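Local coordinates for protein esterase D (Lactobacillus rhamnosus, PDB 3E1G) that probably hydrolyses carboxylic esters, as a serine hydrolase of the alpha/beta-hydrolase fold, and here carries a diethyl phosphonate bound covalently at its active site, at residues V25-A30 and F40-L45; F96-S101 and G121-P126. All blocks are in the same frame, centred on the assembly; numbering follows the deposited sequence.

Contact 1 (V25-A30 and F40-L45); sequences VVLLHA and FMARAL. With DEP (diethyl phosphonate), chain B.
Strand 25-28 and the helical segment 40-45 run almost antiparallel, at 171°, with their axes 10.1 Å apart at closest approach, and Leu27 and Val25 reach across to Met41, Ala42 and Leu45. No hydrogen bond joins the two segments. The side-chain contacts are all apolar and buried. Leu27 does most of the work, through one methyl. Its CD1 lies 3.6 Å from CG of Met41 and 4.0 Å from CB of Ala42. The same methyl also touches the backbone of the helix, since Leu27 CD1 is 3.7 Å from Ala42 N. Leu27 CD1 also meets Leu45 CD1 at 3.9 Å. One branch end is thus set among Met41, Ala42 and Leu45. Met41 comes to it across the leucine, the two side chains meeting at about a right angle. Its CG stands anti to the backbone N (chi1 176°), which lays the CB-CG part of the chain against Leu27, while bends at chi2 and chi3 carry the sulfur and CE away from Leu27. Leu45 CD1 is shared. It also meets Val25 CG1 at 3.8 Å, and here too the side chains cross nearly at right angles. Past Leu28 the segment runs on away from helix 39-47. There His29 ND1 donates to Ala30 O at 2.9 Å, with the acceptor in the plane of the imidazole, and His29 NE2 is hydrogen-bonded to Phe57 N. Ala30 CB approaches O3 of the diethyl phosphonate at 3.5 Å. The contact belongs to the beta-alpha-beta unit of strand 23-28, helix 39-47 and strand 51-54. Val52 of the last strand touches Leu27, Ala42 and Leu45. Helix 234-247 packs beside the same helix, with Leu237 on Met41 and Met245 on Leu45.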
ATOM      1  N   VAL A  25      -9.433  -0.713  10.656  1.00 33.79           N
ATOM      2  CA  VAL A  25      -8.772  -0.818   9.305  1.00 33.60           C
ATOM      3  C   VAL A  25      -7.302  -0.379   9.326  1.00 33.42           C
ATOM      4  O   VAL A  25      -6.963   0.623   9.907  1.00 33.26           O
ATOM      5  CB  VAL A  25      -9.510   0.027   8.233  1.00 33.63           C
ATOM      6  CG1 VAL A  25      -8.889  -0.195   6.858  1.00 33.30           C
ATOM      7  CG2 VAL A  25     -11.026  -0.320   8.207  1.00 33.69           C
ATOM      8  N   VAL A  26      -6.417  -1.271   8.851  1.00 33.23           N
ATOM      9  CA  VAL A  26      -5.008  -0.947   8.708  1.00 33.10           C
ATOM     10  C   VAL A  26      -4.732  -0.513   7.252  1.00 32.87           C
ATOM     11  O   VAL A  26      -5.214  -1.161   6.312  1.00 32.72           O
ATOM     12  CB  VAL A  26      -4.093  -2.195   9.078  1.00 33.21           C
ATOM     13  CG1 VAL A  26      -2.658  -1.965   8.640  1.00 33.16           C
ATOM     14  CG2 VAL A  26      -4.148  -2.463  10.608  1.00 33.31           C
ATOM     15  N   LEU A  27      -4.150   0.690   7.089  1.00 32.63           N
ATOM     16  CA  LEU A  27      -3.876   1.253   5.735  1.00 32.51           C
ATOM     17  C   LEU A  27      -2.384   1.449   5.558  1.00 32.42           C
ATOM     18  O   LEU A  27      -1.720   1.931   6.465  1.00 32.34           O
ATOM     19  CB  LEU A  27      -4.619   2.599   5.523  1.00 32.39           C
ATOM     20  CG  LEU A  27      -6.169   2.573   5.581  1.00 32.07           C
ATOM     21  CD1 LEU A  27      -6.746   4.058   5.521  1.00 31.61           C
ATOM     22  CD2 LEU A  27      -6.747   1.727   4.476  1.00 31.05           C
ATOM     23  N   LEU A  28      -1.843   0.738   4.581  1.00 32.38           N
ATOM     24  CA  LEU A  28      -0.379   0.661   4.391  1.00 32.36           C
ATOM     25  C   LEU A  28      -0.003   1.427   3.169  1.00 32.39           C
ATOM     26  O   LEU A  28      -0.499   1.161   2.098  1.00 32.39           O
ATOM     27  CB  LEU A  28       0.097  -0.821   4.265  1.00 32.16           C
ATOM     28  CG  LEU A  28      -0.251  -1.803   5.457  1.00 32.02           C
ATOM     29  CD1 LEU A  28       0.213  -3.223   5.140  1.00 31.82           C
ATOM     30  CD2 LEU A  28       0.359  -1.320   6.851  1.00 31.32           C
ATOM     31  N   HIS A  29       0.965   2.317   3.315  1.00 32.52           N
ATOM     32  CA  HIS A  29       1.220   3.328   2.334  1.00 32.71           C
ATOM     33  C   HIS A  29       2.252   2.848   1.254  1.00 32.80           C
ATOM     34  O   HIS A  29       2.633   1.696   1.227  1.00 32.85           O
ATOM     35  CB  HIS A  29       1.699   4.632   3.036  1.00 32.70           C
ATOM     36  CG  HIS A  29       3.039   4.515   3.712  1.00 32.62           C
ATOM     37  ND1 HIS A  29       4.229   4.538   3.003  1.00 32.97           N
ATOM     38  CD2 HIS A  29       3.387   4.627   5.022  1.00 32.71           C
ATOM     39  CE1 HIS A  29       5.236   4.722   3.840  1.00 32.76           C
ATOM     40  NE2 HIS A  29       4.761   4.712   5.074  1.00 32.54           N
ATOM     41  N   ALA A  30       2.505   3.706   0.276  1.00 33.12           N
ATOM     42  CA  ALA A  30       3.305   3.343  -0.924  1.00 33.33           C
ATOM     43  C   ALA A  30       4.780   3.603  -0.707  1.00 33.63           C
ATOM     44  O   ALA A  30       5.189   4.251   0.283  1.00 33.58           O
ATOM     45  CB  ALA A  30       2.811   4.135  -2.165  1.00 33.17           C
ATOM     46  N   PHE A  40      -7.178  11.102   2.995  1.00 35.47           N
ATOM     47  CA  PHE A  40      -8.599  11.111   2.572  1.00 35.54           C
ATOM     48  C   PHE A  40      -9.269   9.824   2.961  1.00 35.47           C
ATOM     49  O   PHE A  40     -10.458   9.823   3.312  1.00 35.43           O
ATOM     50  CB  PHE A  40      -8.750  11.292   1.029  1.00 35.82           C
ATOM     51  CG  PHE A  40      -8.099  12.511   0.495  1.00 36.02           C
ATOM     52  CD1 PHE A  40      -7.862  13.577   1.289  1.00 36.56           C
ATOM     53  CD2 PHE A  40      -7.729  12.581  -0.819  1.00 36.48           C
ATOM     54  CE1 PHE A  40      -7.123  14.645   0.818  1.00 36.55           C
ATOM     55  CE2 PHE A  40      -7.120  13.691  -1.310  1.00 36.38           C
ATOM     56  CZ  PHE A  40      -6.862  14.742  -0.498  1.00 36.29           C
ATOM     57  N   MET A  41      -8.578   8.711   2.706  1.00 35.27           N
ATOM     58  CA  MET A  41      -9.157   7.397   2.901  1.00 35.21           C
ATOM     59  C   MET A  41      -9.448   7.178   4.358  1.00 34.97           C
ATOM     60  O   MET A  41     -10.579   6.779   4.725  1.00 34.96           O
ATOM     61  CB  MET A  41      -8.203   6.264   2.374  1.00 35.16           C
ATOM     62  CG  MET A  41      -8.725   4.800   2.655  1.00 35.40           C
ATOM     63  SD  MET A  41     -10.404   4.391   1.893  1.00 35.78           S
ATOM     64  CE  MET A  41      -9.931   4.175   0.175  1.00 35.14           C
ATOM     65  N   ALA A  42      -8.418   7.332   5.189  1.00 34.81           N
ATOM     66  CA  ALA A  42      -8.569   7.183   6.594  1.00 34.88           C
ATOM     67  C   ALA A  42      -9.799   7.992   7.093  1.00 34.84           C
ATOM     68  O   ALA A  42     -10.597   7.500   7.866  1.00 34.79           O
ATOM     69  CB  ALA A  42      -7.326   7.627   7.296  1.00 34.75           C
ATOM     70  N   ARG A  43      -9.903   9.242   6.650  1.00 34.90           N
ATOM     71  CA  ARG A  43     -10.986  10.132   7.100  1.00 35.00           C
ATOM     72  C   ARG A  43     -12.360   9.678   6.536  1.00 35.07           C
ATOM     73  O   ARG A  43     -13.330   9.703   7.232  1.00 35.20           O
ATOM     74  CB  ARG A  43     -10.703  11.575   6.692  1.00 34.97           C
ATOM     75  CG  ARG A  43      -9.581  12.168   7.402  1.00 34.99           C
ATOM     76  CD  ARG A  43      -9.977  12.541   8.846  1.00 35.34           C
ATOM     77  NE  ARG A  43      -9.195  13.667   9.382  1.00 35.29           N
ATOM     78  CZ  ARG A  43      -9.335  14.127  10.627  1.00 35.54           C
ATOM     79  NH1 ARG A  43     -10.194  13.542  11.453  1.00 35.59           N
ATOM     80  NH2 ARG A  43      -8.627  15.164  11.049  1.00 35.81           N
ATOM     81  N   ALA A  44     -12.394   9.223   5.294  1.00 35.08           N
ATOM     82  CA  ALA A  44     -13.567   8.593   4.769  1.00 35.18           C
ATOM     83  C   ALA A  44     -14.025   7.489   5.674  1.00 35.32           C
ATOM     84  O   ALA A  44     -15.207   7.397   5.990  1.00 35.64           O
ATOM     85  CB  ALA A  44     -13.326   8.071   3.384  1.00 35.13           C
ATOM     86  N   LEU A  45     -13.091   6.679   6.161  1.00 35.42           N
ATOM     87  CA  LEU A  45     -13.444   5.529   7.005  1.00 35.34           C
ATOM     88  C   LEU A  45     -13.875   5.984   8.332  1.00 35.40           C
ATOM     89  O   LEU A  45     -14.859   5.492   8.865  1.00 35.21           O
ATOM     90  CB  LEU A  45     -12.264   4.573   7.149  1.00 35.29           C
ATOM     91  CG  LEU A  45     -11.844   3.873   5.831  1.00 35.13           C
ATOM     92  CD1 LEU A  45     -10.547   3.129   6.001  1.00 34.50           C
ATOM     93  CD2 LEU A  45     -12.954   2.937   5.359  1.00 35.10           C
TER
HETATM   94  C1  DEP B 245       5.337  -1.080  -5.757  1.00 43.22           C
HETATM   95  C2  DEP B 245       6.671  -1.798  -5.535  1.00 43.58           C
HETATM   96  C3  DEP B 245       4.805   3.919  -5.860  1.00 43.41           C
HETATM   97  C4  DEP B 245       6.195   4.450  -6.152  1.00 43.86           C
HETATM   98  O1  DEP B 245       5.569   0.344  -5.804  1.00 42.90           O
HETATM   99  O2  DEP B 245       4.722   2.558  -6.305  1.00 43.34           O
HETATM  100  O3  DEP B 245       4.794   1.787  -3.755  1.00 41.12           O
HETATM  101  P   DEP B 245       4.501   1.361  -5.257  1.00 41.47           P

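Contact 2 (F96-S101 and G121-P126). With DEP (diethyl phosphonate), chain B.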
ATOM      1  N   PHE A  96      -9.835  -5.068   8.831  1.00 35.85           N
ATOM      2  CA  PHE A  96      -9.513  -5.111   7.417  1.00 35.74           C
ATOM      3  C   PHE A  96      -8.134  -4.539   7.214  1.00 35.66           C
ATOM      4  O   PHE A  96      -7.661  -3.701   8.011  1.00 35.59           O
ATOM      5  CB  PHE A  96     -10.537  -4.296   6.607  1.00 35.73           C
ATOM      6  CG  PHE A  96     -11.944  -4.834   6.680  1.00 35.80           C
ATOM      7  CD1 PHE A  96     -12.496  -5.563   5.604  1.00 36.05           C
ATOM      8  CD2 PHE A  96     -12.660  -4.750   7.837  1.00 35.86           C
ATOM      9  CE1 PHE A  96     -13.794  -6.052   5.659  1.00 36.01           C
ATOM     10  CE2 PHE A  96     -13.966  -5.209   7.882  1.00 36.12           C
ATOM     11  CZ  PHE A  96     -14.533  -5.858   6.755  1.00 35.90           C
ATOM     12  N   VAL A  97      -7.473  -4.990   6.168  1.00 35.57           N
ATOM     13  CA  VAL A  97      -6.121  -4.528   5.845  1.00 35.53           C
ATOM     14  C   VAL A  97      -6.036  -4.216   4.357  1.00 35.44           C
ATOM     15  O   VAL A  97      -6.237  -5.082   3.536  1.00 35.37           O
ATOM     16  CB  VAL A  97      -5.029  -5.618   6.168  1.00 35.50           C
ATOM     17  CG1 VAL A  97      -3.597  -5.024   5.955  1.00 35.28           C
ATOM     18  CG2 VAL A  97      -5.188  -6.149   7.588  1.00 35.64           C
ATOM     19  N   PHE A  98      -5.728  -2.956   4.042  1.00 35.50           N
ATOM     20  CA  PHE A  98      -5.569  -2.491   2.656  1.00 35.56           C
ATOM     21  C   PHE A  98      -4.215  -1.783   2.485  1.00 35.52           C
ATOM     22  O   PHE A  98      -3.701  -1.173   3.414  1.00 35.66           O
ATOM     23  CB  PHE A  98      -6.707  -1.516   2.294  1.00 35.54           C
ATOM     24  CG  PHE A  98      -8.111  -2.109   2.476  1.00 35.64           C
ATOM     25  CD1 PHE A  98      -8.668  -2.902   1.509  1.00 35.37           C
ATOM     26  CD2 PHE A  98      -8.896  -1.736   3.539  1.00 35.60           C
ATOM     27  CE1 PHE A  98      -9.991  -3.282   1.594  1.00 35.40           C
ATOM     28  CE2 PHE A  98     -10.205  -2.255   3.684  1.00 35.38           C
ATOM     29  CZ  PHE A  98     -10.726  -2.998   2.732  1.00 35.33           C
ATOM     30  N   GLY A  99      -3.674  -1.841   1.280  1.00 35.54           N
ATOM     31  CA  GLY A  99      -2.409  -1.219   0.989  1.00 35.71           C
ATOM     32  C   GLY A  99      -2.314  -0.666  -0.427  1.00 35.71           C
ATOM     33  O   GLY A  99      -2.921  -1.194  -1.353  1.00 35.53           O
ATOM     34  N   LEU A 100      -1.650   0.497  -0.534  1.00 35.96           N
ATOM     35  CA  LEU A 100      -1.347   1.175  -1.831  1.00 36.02           C
ATOM     36  C   LEU A 100       0.008   0.699  -2.300  1.00 36.09           C
ATOM     37  O   LEU A 100       1.006   0.789  -1.546  1.00 36.08           O
ATOM     38  CB  LEU A 100      -1.277   2.701  -1.577  1.00 36.06           C
ATOM     39  CG  LEU A 100      -1.528   3.781  -2.634  1.00 36.21           C
ATOM     40  CD1 LEU A 100      -0.714   5.063  -2.270  1.00 36.08           C
ATOM     41  CD2 LEU A 100      -1.277   3.373  -3.994  1.00 36.96           C
ATOM     42  N   SER A 101       0.069   0.203  -3.531  1.00 36.28           N
ATOM     43  CA  SER A 101       1.346  -0.183  -4.166  1.00 36.35           C
ATOM     44  C   SER A 101       2.220  -1.064  -3.232  1.00 36.23           C
ATOM     45  O   SER A 101       1.845  -2.142  -2.902  1.00 36.19           O
ATOM     46  CB  SER A 101       2.081   1.064  -4.623  1.00 36.62           C
ATOM     47  OG  SER A 101       3.045   0.765  -5.629  1.00 37.81           O
ATOM     48  N   GLY A 121      -7.245  -6.017   0.889  1.00 36.85           N
ATOM     49  CA  GLY A 121      -6.920  -5.920  -0.525  1.00 36.89           C
ATOM     50  C   GLY A 121      -5.902  -4.839  -0.876  1.00 36.89           C
ATOM     51  O   GLY A 121      -5.141  -4.349  -0.007  1.00 36.55           O
ATOM     52  N   VAL A 122      -5.969  -4.382  -2.130  1.00 36.99           N
ATOM     53  CA  VAL A 122      -4.919  -3.575  -2.694  1.00 37.17           C
ATOM     54  C   VAL A 122      -5.494  -2.373  -3.453  1.00 37.26           C
ATOM     55  O   VAL A 122      -6.563  -2.450  -4.019  1.00 36.90           O
ATOM     56  CB  VAL A 122      -3.987  -4.410  -3.629  1.00 37.19           C
ATOM     57  CG1 VAL A 122      -3.282  -5.573  -2.825  1.00 36.88           C
ATOM     58  CG2 VAL A 122      -4.772  -4.970  -4.836  1.00 37.03           C
ATOM     59  N   PHE A 123      -4.834  -1.233  -3.313  1.00 37.56           N
ATOM     60  CA  PHE A 123      -4.982  -0.143  -4.263  1.00 37.93           C
ATOM     61  C   PHE A 123      -3.710  -0.040  -5.149  1.00 38.26           C
ATOM     62  O   PHE A 123      -2.613   0.158  -4.643  1.00 38.23           O
ATOM     63  CB  PHE A 123      -5.213   1.182  -3.524  1.00 37.71           C
ATOM     64  CG  PHE A 123      -6.072   1.053  -2.283  1.00 37.72           C
ATOM     65  CD1 PHE A 123      -7.253   0.282  -2.298  1.00 37.63           C
ATOM     66  CD2 PHE A 123      -5.744   1.731  -1.122  1.00 37.36           C
ATOM     67  CE1 PHE A 123      -8.043   0.181  -1.181  1.00 37.52           C
ATOM     68  CE2 PHE A 123      -6.532   1.607   0.008  1.00 37.63           C
ATOM     69  CZ  PHE A 123      -7.726   0.885  -0.052  1.00 37.46           C
ATOM     70  N   SER A 124      -3.909  -0.054  -6.461  1.00 38.70           N
ATOM     71  CA  SER A 124      -2.824  -0.032  -7.420  1.00 39.21           C
ATOM     72  C   SER A 124      -1.606  -0.862  -6.955  1.00 39.69           C
ATOM     73  O   SER A 124      -0.518  -0.335  -6.758  1.00 39.71           O
ATOM     74  CB  SER A 124      -2.418   1.406  -7.705  1.00 39.13           C
ATOM     75  OG  SER A 124      -3.454   2.103  -8.408  1.00 38.97           O
ATOM     76  N   SER A 125      -1.813  -2.167  -6.802  1.00 40.42           N
ATOM     77  CA  SER A 125      -0.718  -3.109  -6.425  1.00 41.01           C
ATOM     78  C   SER A 125      -1.015  -4.514  -6.977  1.00 41.71           C
ATOM     79  O   SER A 125      -1.694  -5.333  -6.318  1.00 41.80           O
ATOM     80  CB  SER A 125      -0.558  -3.181  -4.919  1.00 40.89           C
ATOM     81  OG  SER A 125       0.662  -3.831  -4.573  1.00 40.74           O
ATOM     82  N   PRO A 126      -0.619  -4.754  -8.217  1.00 42.51           N
ATOM     83  CA  PRO A 126      -0.879  -6.016  -8.886  1.00 43.06           C
ATOM     84  C   PRO A 126      -0.081  -7.172  -8.288  1.00 43.73           C
ATOM     85  O   PRO A 126      -0.249  -8.333  -8.734  1.00 43.87           O
ATOM     86  CB  PRO A 126      -0.422  -5.741 -10.326  1.00 43.04           C
ATOM     87  CG  PRO A 126      -0.311  -4.210 -10.405  1.00 42.82           C
ATOM     88  CD  PRO A 126       0.052  -3.780  -9.096  1.00 42.45           C
TER
HETATM   89  C1  DEP B 245       5.337  -1.080  -5.757  1.00 43.22           C
HETATM   90  C2  DEP B 245       6.671  -1.798  -5.535  1.00 43.58           C
HETATM   91  C3  DEP B 245       4.805   3.919  -5.860  1.00 43.41           C
HETATM   92  C4  DEP B 245       6.195   4.450  -6.152  1.00 43.86           C
HETATM   93  O1  DEP B 245       5.569   0.344  -5.804  1.00 42.90           O
HETATM   94  O2  DEP B 245       4.722   2.558  -6.305  1.00 43.34           O
HETATM   95  O3  DEP B 245       4.794   1.787  -3.755  1.00 41.12           O
HETATM   96  P   DEP B 245       4.501   1.361  -5.257  1.00 41.47           P
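Ser125 OG donates to Ser101 O at 2.7 Å, and Ser101 N donates to Phe123 O at 2.9 Å. The second bond is nearly straight at the oxygen. Ser101, the predicted nucleophile, is thus held at both its backbone N and its O. Its OG stands anti to its own N (chi1 -159°), which places it on P of the diethyl phosphonate, in a covalent bond of 1.6 Å. The backbone of Ser101 has an unusual positive phi of 48°, consistent with the nucleophile elbow of a GxSxG motif that includes Gly99. Behind it the strands pair in parallel: Phe123 N donates to Gly99 O at 2.7 Å, Gly99 N to Gly121 O, and Gly121 N to Val97 O. The Phe98 and Phe123 rings share one face of the sheet. They lie within 15° of parallel yet are offset so far that they hardly overlap, and Phe123 CZ reaches Phe98 CB at 3.5 Å. With alanine in place of Phe123, the contact of CZ with Phe98 CB would go, and a gap would probably open between Phe98 and Val241. Ser124 OG is hydrogen-bonded to His226 O, from the predicted charge-relay histidine. Strand 23-28 flanks strand 94-100 and strand 187-192 flanks strand 119-123, while Val241 of helix 234-247 packs on both phenylalanines.

Overall arrangement
Contact 1 precedes contact 2 in the chain, and their centres are 10 Å apart. Each lies in its own beta-alpha-beta unit, yet the strands of both lie in one sheet, where strands 23-28 and 94-100 are neighbours. Val26 N to Phe96 O and Leu28 N to Phe98 O, each 2.9 Å, are probable hydrogen bonds between them. Val25 CG1 also packs on Phe98 CD2, and helix 234-247 touches both contacts. The strands point the same way, so the loops after strands 23-28 and 94-100 bring Ala30 and Ser101 to the diethyl phosphonate. This is the usual place for the active site of an alpha/beta hydrolase. Tyr31 N and Leu102 N, just after these segments, hydrogen-bond the phosphonate, consistent with an oxyanion hole.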